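Local coordinates for endoglucanase type C (PDB 4OVW), which cleaves internal beta-1,4-glucosidic linkages in cellulose, lichenin and cereal beta-D-glucans as a glycoside hydrolase family 7 endoglucanase, at residues D279-L283 with G328-M332. Residues are numbered along the deposited sequence.
Sequences DLIEL and GTKQM
Strand segment 280-283 and helical segment 328-332, part of helix 328-338, cross almost at right angles (100°), their axes 6.8 Å apart at closest approach, with the CA atoms of Leu-280 and Lys-330 5.4 Å apart. The strand is kinked by a classic beta bulge: Ile-281 (phi/psi -127/-27) and Glu-282 both face Val-273 of the antiparallel neighbour 266-274. The helical turn is closed by Met-332 N to Gly-328 O at 3.0 Å. Thr-329 (chi1 m) directs its methyl at the strand, making it the focus of the apolar contact. Thr-329 CG2 lies 3.6 Å from Leu-280 CD2, 3.8 Å from Leu-283 CD1 and 3.8 Å from Ile-281 O, while its OG1 turns to Asp-312 and Tyr-323. Leu-280 (t, p) and Leu-283 (m, p) point toward the helix, whereas Ile-281 and Glu-282 point away. Polar contact is indirect: one water oxygen accepts from Leu-280 N (2.8 Å) and lies 3.0 Å from Lys-330 O, within hydrogen-bonding reach. At the edge, Lys-330, t through chi3 and turned at chi4 (m), brings its CE to 3.6 Å from Asp-279 OD1, but NZ stays 4.3 Å from that oxygen, beyond a salt bridge, and pairs with Asp-334 instead. Leu-283 also packs on Phe-272 and on Leu-198, from the strand that carries the probable nucleophile Glu-197. Such apolar helix-on-strand packing here joins helix 328-338 to strand 280-289 of the beta-sheet framework of the concanavalin-like family 7 fold.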
loop_
_atom_site.group_PDB
_atom_site.type_symbol
_atom_site.label_atom_id
_atom_site.label_comp_id
_atom_site.label_asym_id
_atom_site.label_seq_id
_atom_site.Cartn_x
_atom_site.Cartn_y
_atom_site.Cartn_z
ATOM N N ASP A 279 -11.329 19.437 6.703
ATOM C CA ASP A 279 -11.148 18.844 5.399
ATOM C C ASP A 279 -9.635 18.781 5.097
ATOM O O ASP A 279 -8.939 19.726 5.439
ATOM C CB ASP A 279 -11.779 19.563 4.205
ATOM C CG ASP A 279 -13.234 20.001 4.374
ATOM O OD1 ASP A 279 -13.935 19.332 5.140
ATOM O OD2 ASP A 279 -13.744 20.990 3.779
ATOM N N LEU A 280 -9.181 17.713 4.458
ATOM C CA LEU A 280 -7.792 17.644 4.026
ATOM C C LEU A 280 -7.692 18.685 2.892
ATOM O O LEU A 280 -8.573 18.789 2.017
ATOM C CB LEU A 280 -7.438 16.264 3.484
ATOM C CG LEU A 280 -6.010 16.071 2.968
ATOM C CD1 LEU A 280 -4.984 16.001 4.088
ATOM C CD2 LEU A 280 -5.980 14.790 2.147
ATOM N N ILE A 281 -6.585 19.411 2.913
ATOM C CA ILE A 281 -6.441 20.405 1.826
ATOM C C ILE A 281 -5.093 20.190 1.124
ATOM O O ILE A 281 -5.010 20.558 -0.041
ATOM C CB ILE A 281 -6.591 21.872 2.247
ATOM C CG1 ILE A 281 -5.738 22.123 3.519
ATOM C CG2 ILE A 281 -8.028 22.355 2.504
ATOM C CD1 ILE A 281 -5.384 23.604 3.633
ATOM N N GLU A 282 -4.087 19.639 1.820
ATOM C CA GLU A 282 -2.815 19.499 1.074
ATOM C C GLU A 282 -1.969 18.370 1.623
ATOM O O GLU A 282 -2.161 17.989 2.784
ATOM C CB GLU A 282 -2.244 20.933 0.953
ATOM C CG GLU A 282 -1.874 21.648 2.182
ATOM C CD GLU A 282 -1.525 23.126 2.291
ATOM O OE1 GLU A 282 -1.962 24.104 1.664
ATOM O OE2 GLU A 282 -0.667 23.389 3.196
ATOM N N LEU A 283 -1.163 17.660 0.850
ATOM C CA LEU A 283 -0.266 16.612 1.285
ATOM C C LEU A 283 1.188 17.087 1.116
ATOM O O LEU A 283 1.647 17.369 -0.003
ATOM C CB LEU A 283 -0.530 15.330 0.471
ATOM C CG LEU A 283 -1.978 14.815 0.460
ATOM C CD1 LEU A 283 -2.982 15.560 -0.421
ATOM C CD2 LEU A 283 -2.056 13.342 0.069
ATOM N N GLY A 328 -11.827 14.972 -5.438
ATOM C CA GLY A 328 -10.510 15.493 -5.154
ATOM C C GLY A 328 -10.008 15.353 -3.728
ATOM O O GLY A 328 -10.291 14.349 -3.064
ATOM N N THR A 329 -9.164 16.215 -3.249
ATOM C CA THR A 329 -8.404 16.082 -2.005
ATOM C C THR A 329 -9.324 15.933 -0.776
ATOM O O THR A 329 -9.083 15.151 0.167
ATOM C CB THR A 329 -7.374 17.204 -1.853
ATOM O OG1 THR A 329 -6.601 17.489 -3.033
ATOM C CG2 THR A 329 -6.455 17.092 -0.636
ATOM N N LYS A 330 -10.450 16.612 -0.777
ATOM C CA LYS A 330 -11.448 16.575 0.236
ATOM C C LYS A 330 -12.009 15.155 0.396
ATOM O O LYS A 330 -12.030 14.591 1.491
ATOM C CB LYS A 330 -12.606 17.592 -0.007
ATOM C CG LYS A 330 -13.517 17.608 1.224
ATOM C CD LYS A 330 -14.894 18.169 0.987
ATOM C CE LYS A 330 -15.704 18.203 2.271
ATOM N NZ LYS A 330 -16.464 16.966 2.614
ATOM N N GLN A 331 -12.471 14.551 -0.667
ATOM C CA GLN A 331 -12.930 13.182 -0.737
ATOM C C GLN A 331 -11.829 12.256 -0.266
ATOM O O GLN A 331 -12.066 11.414 0.591
ATOM C CB GLN A 331 -13.264 12.877 -2.216
ATOM C CG GLN A 331 -14.009 11.569 -2.339
ATOM C CD GLN A 331 -15.448 11.670 -1.953
ATOM O OE1 GLN A 331 -16.122 10.696 -1.733
ATOM N NE2 GLN A 331 -16.034 12.837 -1.848
ATOM N N MET A 332 -10.582 12.451 -0.718
ATOM C CA MET A 332 -9.496 11.631 -0.137
ATOM C C MET A 332 -9.465 11.734 1.389
ATOM O O MET A 332 -9.320 10.716 2.100
ATOM C CB MET A 332 -8.116 11.897 -0.719
ATOM C CG MET A 332 -6.995 11.013 -0.178
ATOM S SD MET A 332 -6.807 9.453 -1.053
ATOM C CE MET A 332 -7.634 8.294 0.008
HETATM O O HOH W 1 -11.377 15.975 4.126
#